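Local atomic coordinates of extracellular protein containing a SCP domain (Bacillus anthracis, PDB entry 4IFA), a protein that is of unknown function but is an extracellular protein that carries a domain of the cysteine-rich secretory protein (SCP) family and may be connected with virulence. Residues R71-A76 with W81-Q86; A64-P69 with Q90-G95; T103-G108 with F225-I230; R181-D184 with R190-P193. One frame throughout, in Å; residues are numbered along the deposited sequence. Where two conformers were deposited one is given.

Contact 1: residues R71-A76 with W81-Q86; sequences RIEPSA and WWVYNQ
Arg71, Ile72 and Glu73 pair with Val83, Trp82 and Trp81 in an antiparallel beta hairpin, whose strand 71-74 is an outermost strand of the seven-stranded sheet. The outer two pairs are hydrogen-bonded and the middle one is not. Val83 N reaches Arg71 O in 2.9 Å at a nearly linear 174°, whereas the return bond from Arg71 N to Val83 O is weak.

The Arg71 side chain illustrates how an edge strand can put one long residue to several uses. Its CB lies 4.1 Å from Val83 CB, and the two side chains run side by side. A bend at chi3 (-51°) then lets the guanidinium pass over the valine, with Val83 CG2 over one face and 3.8 Å from Arg71 NH1. Beyond the bend, two nitrogens grip Glu73 side-on. Arg71 NE, with the oxygen in the guanidinium plane, bonds Glu73 OE1 at 2.8 Å from above the carboxylate plane, while Arg71 NH1 meets Glu73 OE2 on its syn side, tilted from the carboxylate plane, completing the salt bridge. Gln223 of helix 210-234 gives OE2 a second donor. At the tip, Arg71 NH2 meets Val83 CG1 and has Asn85 ND2 at the guanidinium edge. Both nitrogens are donors and do not bond each other; Asn85 ND2 bonds Asp226 of the same helix, to which NH2 adds a long, weak ion pair.

On the other face of the hairpin, Ile72 and Trp82 run alongside each other in a CH-pi contact: Ile72 CG1 stands 4.2 Å from the centroid of the Trp82 five-membered ring, 19° off its normal.

Contact 2: residues A64-P69 with Q90-G95; sequences AKWGEP and QYVQFG
Trp66 and Phe94 meet in a T-shaped (edge-to-face) stack, the edge of the phenylalanine directed at the face of the indole. The five-membered ring of Trp66 and the Phe94 ring have centroids 5.0 Å apart and planes at 71°. Phe94 CZ stands over the middle of the indole, 3.8 Å from Trp66 CE2, with Phe94 CE2 beside it above the pyrrole part. Val92 completes this first shell from another direction: its CG1 comes within 3.5 Å of Trp66 NE1, lying oblique to the ring.

The indole N-H is spent on a water, which accepts from Trp66 NE1 at 2.9 Å and donates to Gln90 O at 2.8 Å, giving a polar link beside the apolar one. In this way the end of helix 59-66 is laid against one face of the antiparallel sheet, on the strand that begins at Val92. Immediately beyond Trp66 the chain leaves the helix at Gly67, with positive phi.

Further out, the partners of the indole are themselves positioned. Val92 CG1 sits between its backbone N and carbonyl carbon (chi1 58°), while CG2 of the same valine lies over a face of the Phe94 ring. Tyr84, on the neighbouring strand, makes a second edge-to-face pair with Trp66, and its OH bonds Gly67 O. Val51 of helix 51-54 touches Trp66, Val92 and Phe94 alike.

Contact 3: residues T103-G108 with F225-I230; sequences TAYVAG and FDLTNI
Ala107 and Tyr105 meet Leu227 and Ile230 where strand 100-106 ends and the chain runs on through Ala107, facing helix 210-234, an example of a long helix laid against a beta sheet.

The aliphatic contacts centre on the Ala107 methyl. Its CB presses on Leu227 CD2 at 3.5 Å, tighter than usual for two carbons, and rests 3.8 Å from Ile230 CD1. Leu227 and Ile230, three residues apart on the helix, thus both reach the one small residue. Tyr91, Val299 and Leu302 add further apolar contacts to Leu227.

The aromatic contact is made by one carbon of the ring. With CG of Tyr105 directed away from its own backbone N (chi1 179°), the ring extends toward the helix. Leu227 CD2 meets Tyr105 CE2 at the ring edge, near its plane, at 4.0 Å; CD1 of the same leucine reaches that carbon from out of the plane.

Polar bonding near this helix is made by other residues, as where Asn229 OD1 bonds Leu240 N. With no hydrogen bond across it, this buried contact rests on apolar fit, tightest at the Ala107 methyl, rather than on directed bonds.

Contact 4: residues R181-D184 with R190-P193; sequences RYMD and RQRP
Arg181 and Met183 meet Gln191 in a buried, partly polar contact with no hydrogen bond across it, placed where strand 176-183 of the antiparallel sheet runs into helix 185-191. Asp184 marks the change, standing at the N-cap with its side chain capping a backbone N of the helix. Gln191 closes the same helix, so the contact joins its last turn to the strand that leads into it.

In the polar half, the amide oxygen sits over the guanidinium face. Gln191 was modelled in two conformers; in the one described, Gln191 OE1 lies 3.4 Å above the guanidinium plane of Arg181, over its centre, and the amide and guanidinium planes are 37° apart. Such an approach would be mildly attractive for a partly negative oxygen over a cationic group. Arg181 NH1 and Gln191 NE2, 3.4 Å apart, are both donors, and they share an acceptor, Asp297 OD2, which is consistent with their closeness: the arginine makes a salt bridge to it and the amide a hydrogen bond. Ser296 OG bonds Gln191 OE1, and Tyr169 OH bonds Arg181 NH2, so the polar ends are held by surrounding residues. Rotation about the CG-CD bond of Arg181 (chi3 -63°) turns the guanidinium face to Gln191 OE1.

The apolar half belongs to Met183, present as selenomethionine. Its side chain crosses that of Gln191 at about a right angle, bringing SE of Met183 to 3.9 Å from Gln191 CG and 4.2 Å from Gln191 CB.

In the fold
From the N terminus, helix 59-66 supplies the first half of contact 2, and the chain then forms the hairpin of contact 1 before strand 92-97 returns to close contact 2; contact 1 is therefore nested inside that loop. Strand 100-106 follows and opens contact 3, whose much longer loop ends only at helix 210-234. Within it lies contact 4, a short closure between a strand and the helix after it. None of the loops cross. All four contacts reach the same antiparallel sheet. Contacts 1, 2 and 4 stay within the CAP-associated N-terminal region, whereas contact 3 ties that region to a helix that runs into the cysteine-rich secretory protein family region.

Contact 1: residues R71-A76 with W81-Q86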
# COMPACT_ATOMS: atom_id res chain seq x y z
N ARG A 71 4.88 -8.12 -12.52
CA ARG A 71 4.60 -9.23 -11.57
C ARG A 71 3.09 -9.44 -11.53
O ARG A 71 2.32 -8.47 -11.63
CB ARG A 71 4.96 -8.84 -10.09
CG ARG A 71 6.38 -8.62 -9.79
CD ARG A 71 6.70 -8.98 -8.34
NE ARG A 71 5.82 -8.35 -7.36
CZ ARG A 71 5.86 -7.06 -7.05
NH1 ARG A 71 5.05 -6.56 -6.12
NH2 ARG A 71 6.72 -6.25 -7.65
N ILE A 72 2.68 -10.69 -11.31
CA ILE A 72 1.29 -11.04 -11.00
C ILE A 72 1.38 -11.87 -9.71
O ILE A 72 2.17 -12.84 -9.63
CB ILE A 72 0.58 -11.83 -12.09
CG1 ILE A 72 0.40 -10.95 -13.34
CG2 ILE A 72 -0.81 -12.26 -11.57
CD1 ILE A 72 -0.13 -11.74 -14.58
N GLU A 73 0.60 -11.50 -8.70
CA GLU A 73 0.64 -12.17 -7.40
C GLU A 73 -0.73 -12.12 -6.73
O GLU A 73 -1.46 -11.15 -6.93
CB GLU A 73 1.71 -11.52 -6.52
CG GLU A 73 1.51 -10.01 -6.24
CD GLU A 73 2.79 -9.25 -5.94
OE1 GLU A 73 3.90 -9.83 -6.06
OE2 GLU A 73 2.67 -8.07 -5.57
N PRO A 74 -1.06 -13.13 -5.92
CA PRO A 74 -2.38 -13.14 -5.30
C PRO A 74 -2.55 -12.16 -4.17
O PRO A 74 -1.56 -11.76 -3.55
CB PRO A 74 -2.49 -14.57 -4.74
CG PRO A 74 -1.11 -15.00 -4.51
CD PRO A 74 -0.28 -14.34 -5.58
N SER A 75 -3.79 -11.75 -3.92
CA SER A 75 -4.16 -10.93 -2.76
C SER A 75 -4.94 -11.83 -1.81
O SER A 75 -5.33 -12.96 -2.18
CB SER A 75 -5.02 -9.71 -3.12
OG SER A 75 -6.38 -10.16 -3.33
N ALA A 76 -5.27 -11.30 -0.64
CA ALA A 76 -6.08 -11.98 0.37
C ALA A 76 -7.59 -11.74 0.13
O ALA A 76 -8.40 -12.21 0.92
CB ALA A 76 -5.69 -11.49 1.78
N TRP A 81 -3.05 -9.22 -8.02
CA TRP A 81 -2.43 -7.95 -8.34
C TRP A 81 -1.57 -8.07 -9.58
O TRP A 81 -0.70 -8.96 -9.68
CB TRP A 81 -1.55 -7.44 -7.21
CG TRP A 81 -2.19 -6.95 -5.96
CD1 TRP A 81 -2.10 -7.50 -4.70
CD2 TRP A 81 -2.94 -5.74 -5.81
NE1 TRP A 81 -2.74 -6.70 -3.79
CE2 TRP A 81 -3.23 -5.60 -4.43
CE3 TRP A 81 -3.37 -4.76 -6.70
CZ2 TRP A 81 -3.96 -4.52 -3.94
CZ3 TRP A 81 -4.08 -3.69 -6.20
CH2 TRP A 81 -4.39 -3.60 -4.83
N TRP A 82 -1.78 -7.15 -10.52
CA TRP A 82 -0.95 -7.00 -11.73
C TRP A 82 -0.15 -5.74 -11.41
O TRP A 82 -0.70 -4.61 -11.40
CB TRP A 82 -1.82 -6.80 -12.97
CG TRP A 82 -2.54 -8.00 -13.50
CD1 TRP A 82 -3.02 -9.06 -12.80
CD2 TRP A 82 -2.95 -8.17 -14.85
NE1 TRP A 82 -3.67 -9.94 -13.67
CE2 TRP A 82 -3.64 -9.41 -14.93
CE3 TRP A 82 -2.80 -7.40 -16.01
CZ2 TRP A 82 -4.17 -9.90 -16.13
CZ3 TRP A 82 -3.30 -7.90 -17.21
CH2 TRP A 82 -4.01 -9.12 -17.26
N VAL A 83 1.16 -5.87 -11.23
CA VAL A 83 1.99 -4.78 -10.74
C VAL A 83 2.84 -4.19 -11.86
O VAL A 83 3.58 -4.90 -12.53
CB VAL A 83 2.95 -5.31 -9.66
CG1 VAL A 83 3.82 -4.21 -9.10
CG2 VAL A 83 2.14 -5.92 -8.52
N TYR A 84 2.75 -2.87 -12.02
CA TYR A 84 3.53 -2.09 -12.98
C TYR A 84 4.50 -1.20 -12.19
O TYR A 84 4.20 -0.05 -11.90
CB TYR A 84 2.59 -1.25 -13.85
CG TYR A 84 1.71 -2.12 -14.72
CD1 TYR A 84 2.06 -2.43 -16.03
CD2 TYR A 84 0.51 -2.66 -14.22
CE1 TYR A 84 1.26 -3.26 -16.83
CE2 TYR A 84 -0.28 -3.49 -15.00
CZ TYR A 84 0.07 -3.77 -16.30
OH TYR A 84 -0.74 -4.60 -17.06
N ASN A 85 5.66 -1.77 -11.88
CA ASN A 85 6.63 -1.09 -11.00
C ASN A 85 7.96 -0.76 -11.65
O ASN A 85 8.86 -0.33 -10.96
CB ASN A 85 6.93 -1.98 -9.78
CG ASN A 85 7.68 -3.24 -10.15
OD1 ASN A 85 7.66 -3.63 -11.31
ND2 ASN A 85 8.34 -3.89 -9.19
N GLN A 86 8.09 -0.90 -12.96
CA GLN A 86 9.43 -0.67 -13.55
C GLN A 86 9.85 0.80 -13.66
O GLN A 86 11.03 1.10 -13.84
CB GLN A 86 9.60 -1.47 -14.85
CG GLN A 86 9.52 -3.01 -14.63
CD GLN A 86 10.60 -3.60 -13.68
OE1 GLN A 86 11.81 -3.50 -13.96
NE2 GLN A 86 10.17 -4.23 -12.58

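Contact 2: residues A64-P69 with Q90-G95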
# COMPACT_ATOMS: atom_id res chain seq x y z
N ALA A 64 -4.08 -4.64 -23.23
CA ALA A 64 -3.93 -3.81 -24.43
C ALA A 64 -3.43 -2.39 -24.18
O ALA A 64 -2.61 -1.88 -24.95
CB ALA A 64 -5.28 -3.72 -25.16
N LYS A 65 -3.95 -1.77 -23.12
CA LYS A 65 -3.68 -0.37 -22.80
C LYS A 65 -2.41 -0.17 -21.97
O LYS A 65 -1.69 0.81 -22.16
CB LYS A 65 -4.89 0.23 -22.06
CG LYS A 65 -6.26 0.21 -22.77
CD LYS A 65 -6.41 1.25 -23.80
CE LYS A 65 -7.69 1.09 -24.64
NZ LYS A 65 -8.98 1.23 -23.90
N TRP A 66 -2.16 -1.09 -21.02
CA TRP A 66 -0.99 -1.01 -20.11
C TRP A 66 0.19 -1.94 -20.40
O TRP A 66 1.28 -1.75 -19.84
CB TRP A 66 -1.44 -1.22 -18.63
CG TRP A 66 -1.33 0.01 -17.79
CD1 TRP A 66 -0.29 0.34 -16.97
CD2 TRP A 66 -2.27 1.10 -17.71
NE1 TRP A 66 -0.52 1.54 -16.40
CE2 TRP A 66 -1.73 2.04 -16.81
CE3 TRP A 66 -3.52 1.36 -18.28
CZ2 TRP A 66 -2.37 3.24 -16.49
CZ3 TRP A 66 -4.16 2.55 -17.95
CH2 TRP A 66 -3.60 3.46 -17.06
N GLY A 67 0.01 -2.94 -21.26
CA GLY A 67 1.04 -3.94 -21.54
C GLY A 67 1.08 -5.02 -20.46
O GLY A 67 0.24 -5.03 -19.55
N GLU A 68 2.05 -5.92 -20.55
CA GLU A 68 2.18 -6.99 -19.57
C GLU A 68 2.70 -6.40 -18.27
O GLU A 68 3.60 -5.55 -18.29
CB GLU A 68 3.15 -8.09 -20.05
CG GLU A 68 2.64 -9.02 -21.15
CD GLU A 68 1.59 -10.06 -20.69
OE1 GLU A 68 1.35 -10.22 -19.47
OE2 GLU A 68 1.02 -10.75 -21.58
N PRO A 69 2.10 -6.80 -17.13
CA PRO A 69 2.62 -6.34 -15.86
C PRO A 69 3.99 -6.96 -15.58
O PRO A 69 4.37 -7.98 -16.18
CB PRO A 69 1.60 -6.88 -14.86
CG PRO A 69 1.03 -8.08 -15.48
CD PRO A 69 1.07 -7.84 -16.96
N GLN A 90 5.58 6.15 -12.47
CA GLN A 90 4.33 5.64 -13.10
C GLN A 90 3.70 4.46 -12.33
O GLN A 90 2.86 3.72 -12.83
CB GLN A 90 4.60 5.24 -14.56
CG GLN A 90 5.22 6.32 -15.41
CD GLN A 90 4.33 7.51 -15.65
OE1 GLN A 90 3.11 7.45 -15.51
NE2 GLN A 90 4.95 8.62 -16.06
N TYR A 91 4.11 4.26 -11.07
CA TYR A 91 3.72 3.05 -10.34
C TYR A 91 2.24 2.94 -10.17
O TYR A 91 1.56 3.86 -9.67
CB TYR A 91 4.38 3.02 -8.93
CG TYR A 91 4.15 1.75 -8.15
CD1 TYR A 91 5.17 0.84 -8.01
CD2 TYR A 91 2.92 1.44 -7.62
CE1 TYR A 91 4.97 -0.38 -7.35
CE2 TYR A 91 2.68 0.22 -6.97
CZ TYR A 91 3.71 -0.68 -6.85
OH TYR A 91 3.53 -1.87 -6.17
N VAL A 92 1.71 1.79 -10.63
CA VAL A 92 0.34 1.43 -10.42
C VAL A 92 0.25 -0.10 -10.34
O VAL A 92 1.08 -0.82 -10.93
CB VAL A 92 -0.60 1.97 -11.52
CG1 VAL A 92 -0.21 1.49 -12.88
CG2 VAL A 92 -2.07 1.62 -11.24
N GLN A 93 -0.70 -0.56 -9.54
CA GLN A 93 -1.01 -2.00 -9.49
C GLN A 93 -2.51 -2.14 -9.57
O GLN A 93 -3.28 -1.38 -8.95
CB GLN A 93 -0.43 -2.64 -8.22
CG GLN A 93 -0.86 -2.00 -6.92
CD GLN A 93 -0.15 -2.58 -5.69
OE1 GLN A 93 1.08 -2.59 -5.65
NE2 GLN A 93 -0.91 -3.02 -4.67
N PHE A 94 -2.96 -3.05 -10.42
CA PHE A 94 -4.39 -3.32 -10.70
C PHE A 94 -4.77 -4.67 -10.13
O PHE A 94 -3.99 -5.62 -10.20
CB PHE A 94 -4.67 -3.37 -12.21
CG PHE A 94 -4.42 -2.08 -12.95
CD1 PHE A 94 -5.46 -1.18 -13.18
CD2 PHE A 94 -3.16 -1.76 -13.44
CE1 PHE A 94 -5.27 -0.01 -13.90
CE2 PHE A 94 -2.95 -0.57 -14.17
CZ PHE A 94 -4.01 0.30 -14.39
N GLY A 95 -5.96 -4.77 -9.58
CA GLY A 95 -6.47 -6.05 -9.08
C GLY A 95 -7.48 -6.61 -10.06
O GLY A 95 -8.48 -5.93 -10.41
O HOH W 1 1.48 3.35 -15.23

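Contact 3: residues T103-G108 with F225-I230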
# COMPACT_ATOMS: atom_id res chain seq x y z
N THR A 103 -10.09 -3.26 -8.75
CA THR A 103 -9.39 -2.33 -7.86
C THR A 103 -8.11 -1.89 -8.48
O THR A 103 -7.63 -2.51 -9.43
CB THR A 103 -9.18 -3.01 -6.48
OG1 THR A 103 -8.69 -2.07 -5.48
CG2 THR A 103 -8.20 -4.15 -6.54
N ALA A 104 -7.53 -0.80 -7.97
CA ALA A 104 -6.18 -0.37 -8.38
C ALA A 104 -5.62 0.51 -7.29
O ALA A 104 -6.38 1.19 -6.61
CB ALA A 104 -6.18 0.39 -9.73
N TYR A 105 -4.30 0.49 -7.15
CA TYR A 105 -3.61 1.41 -6.27
C TYR A 105 -2.56 2.16 -7.08
O TYR A 105 -1.67 1.57 -7.70
CB TYR A 105 -2.94 0.68 -5.10
CG TYR A 105 -2.21 1.63 -4.19
CD1 TYR A 105 -2.91 2.54 -3.44
CD2 TYR A 105 -0.80 1.64 -4.10
CE1 TYR A 105 -2.28 3.45 -2.61
CE2 TYR A 105 -0.17 2.60 -3.26
CZ TYR A 105 -0.92 3.46 -2.53
OH TYR A 105 -0.32 4.38 -1.65
N VAL A 106 -2.66 3.49 -7.04
CA VAL A 106 -1.77 4.43 -7.70
C VAL A 106 -0.81 5.06 -6.72
O VAL A 106 -1.24 5.62 -5.71
CB VAL A 106 -2.59 5.57 -8.39
CG1 VAL A 106 -1.64 6.61 -8.99
CG2 VAL A 106 -3.52 4.98 -9.44
N ALA A 107 0.50 4.95 -7.00
CA ALA A 107 1.54 5.62 -6.19
C ALA A 107 2.46 6.51 -7.01
O ALA A 107 3.12 7.37 -6.46
CB ALA A 107 2.37 4.55 -5.45
N GLY A 108 2.56 6.32 -8.32
CA GLY A 108 3.48 7.11 -9.12
C GLY A 108 3.07 8.56 -9.20
O GLY A 108 1.91 8.88 -9.48
N PHE A 225 8.31 -2.90 -0.15
CA PHE A 225 9.63 -2.48 -0.61
C PHE A 225 9.61 -1.40 -1.68
O PHE A 225 10.19 -0.32 -1.51
CB PHE A 225 10.45 -3.69 -1.06
CG PHE A 225 11.76 -3.34 -1.66
CD1 PHE A 225 12.87 -3.00 -0.85
CD2 PHE A 225 11.93 -3.32 -3.02
CE1 PHE A 225 14.09 -2.66 -1.42
CE2 PHE A 225 13.16 -2.98 -3.58
CZ PHE A 225 14.24 -2.66 -2.78
N ASP A 226 8.91 -1.66 -2.76
CA ASP A 226 8.85 -0.67 -3.84
C ASP A 226 8.20 0.64 -3.39
O ASP A 226 8.66 1.72 -3.77
CB ASP A 226 8.05 -1.23 -5.02
CG ASP A 226 8.78 -2.28 -5.79
OD1 ASP A 226 10.03 -2.28 -5.82
OD2 ASP A 226 8.11 -3.12 -6.46
N LEU A 227 7.12 0.55 -2.61
CA LEU A 227 6.41 1.75 -2.20
C LEU A 227 7.23 2.53 -1.18
O LEU A 227 7.08 3.74 -1.07
CB LEU A 227 5.01 1.36 -1.70
CG LEU A 227 4.09 0.75 -2.74
CD1 LEU A 227 2.83 0.18 -2.05
CD2 LEU A 227 3.73 1.83 -3.76
N THR A 228 8.11 1.84 -0.43
CA THR A 228 9.04 2.55 0.48
C THR A 228 10.02 3.35 -0.39
O THR A 228 10.35 4.47 -0.03
CB THR A 228 9.79 1.58 1.42
OG1 THR A 228 8.82 1.01 2.33
CG2 THR A 228 10.80 2.30 2.29
N ASN A 229 10.49 2.79 -1.50
CA ASN A 229 11.40 3.51 -2.37
C ASN A 229 10.70 4.71 -3.05
O ASN A 229 11.35 5.72 -3.30
CB ASN A 229 12.13 2.61 -3.34
CG ASN A 229 13.30 1.91 -2.70
OD1 ASN A 229 13.92 2.48 -1.81
ND2 ASN A 229 13.62 0.70 -3.14
N ILE A 230 9.40 4.62 -3.30
CA ILE A 230 8.64 5.79 -3.78
C ILE A 230 8.66 6.91 -2.73
O ILE A 230 8.86 8.07 -3.06
CB ILE A 230 7.23 5.38 -4.20
CG1 ILE A 230 7.35 4.58 -5.50
CG2 ILE A 230 6.30 6.59 -4.34
CD1 ILE A 230 6.08 4.09 -6.06

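Contact 4: residues R181-D184 with R190-P193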
# COMPACT_ATOMS: atom_id res chain seq x y z
N ARG A 181 -6.41 4.55 -3.90
CA ARG A 181 -6.89 3.17 -4.05
C ARG A 181 -8.31 3.19 -4.55
O ARG A 181 -9.22 3.50 -3.81
CB ARG A 181 -6.77 2.37 -2.74
CG ARG A 181 -7.08 0.90 -2.92
CD ARG A 181 -7.47 0.25 -1.60
NE ARG A 181 -6.45 0.24 -0.56
CZ ARG A 181 -5.59 -0.74 -0.29
NH1 ARG A 181 -5.50 -1.81 -1.04
NH2 ARG A 181 -4.77 -0.63 0.75
N TYR A 182 -8.52 2.81 -5.82
CA TYR A 182 -9.84 2.70 -6.38
C TYR A 182 -10.38 1.31 -6.06
O TYR A 182 -9.62 0.34 -6.12
CB TYR A 182 -9.79 2.83 -7.89
CG TYR A 182 -9.29 4.19 -8.37
CD1 TYR A 182 -10.04 5.32 -8.16
CD2 TYR A 182 -8.10 4.31 -9.07
CE1 TYR A 182 -9.60 6.58 -8.59
CE2 TYR A 182 -7.67 5.53 -9.53
CZ TYR A 182 -8.41 6.66 -9.32
OH TYR A 182 -7.96 7.88 -9.78
N MSE A 183 -11.65 1.25 -5.69
CA MSE A 183 -12.30 -0.03 -5.37
C MSE A 183 -13.73 -0.06 -5.82
O MSE A 183 -14.43 0.93 -5.66
CB MSE A 183 -12.32 -0.22 -3.86
CG MSE A 183 -10.96 -0.34 -3.20
SE MSE A 183 -11.10 -0.49 -1.21
CE MSE A 183 -11.35 1.39 -0.89
N ASP A 184 -14.17 -1.19 -6.37
CA ASP A 184 -15.60 -1.39 -6.62
C ASP A 184 -16.27 -1.71 -5.26
O ASP A 184 -15.60 -1.84 -4.22
CB ASP A 184 -15.86 -2.45 -7.74
CG ASP A 184 -15.39 -3.86 -7.38
OD1 ASP A 184 -14.91 -4.13 -6.26
OD2 ASP A 184 -15.51 -4.73 -8.28
N ARG A 190 -14.81 -6.14 1.37
CA ARG A 190 -13.78 -7.15 1.74
C ARG A 190 -12.60 -6.54 2.53
O ARG A 190 -12.19 -7.08 3.58
CB ARG A 190 -13.22 -7.75 0.45
CG ARG A 190 -14.29 -8.43 -0.40
CD ARG A 190 -14.45 -9.86 -0.12
NE ARG A 190 -13.74 -10.69 -1.09
CZ ARG A 190 -14.29 -11.17 -2.22
NH1 ARG A 190 -13.58 -11.94 -3.03
NH2 ARG A 190 -15.56 -10.90 -2.54
N GLN A 191 -12.07 -5.43 2.01
CA GLN A 191 -10.95 -4.66 2.60
C GLN A 191 -11.32 -4.12 3.99
O GLN A 191 -10.50 -4.16 4.91
CB GLN A 191 -10.56 -3.45 1.72
CG GLN A 191 -9.59 -3.66 0.50
CD GLN A 191 -8.09 -3.53 0.84
OE1 GLN A 191 -7.67 -2.66 1.62
NE2 GLN A 191 -7.27 -4.37 0.21
N ARG A 192 -12.54 -3.61 4.12
CA ARG A 192 -13.02 -2.98 5.38
C ARG A 192 -12.01 -2.00 5.99
O ARG A 192 -11.49 -2.22 7.07
CB ARG A 192 -13.39 -4.04 6.43
CG ARG A 192 -14.45 -4.99 5.95
CD ARG A 192 -15.06 -5.80 7.10
NE ARG A 192 -16.06 -6.76 6.62
CZ ARG A 192 -16.90 -7.44 7.41
NH1 ARG A 192 -16.88 -7.27 8.74
NH2 ARG A 192 -17.78 -8.29 6.88
N PRO A 193 -11.76 -0.89 5.30
CA PRO A 193 -10.73 0.02 5.82
C PRO A 193 -11.09 0.78 7.09
O PRO A 193 -10.20 1.32 7.73
CB PRO A 193 -10.52 1.01 4.69
CG PRO A 193 -11.48 0.70 3.67
CD PRO A 193 -12.21 -0.53 3.95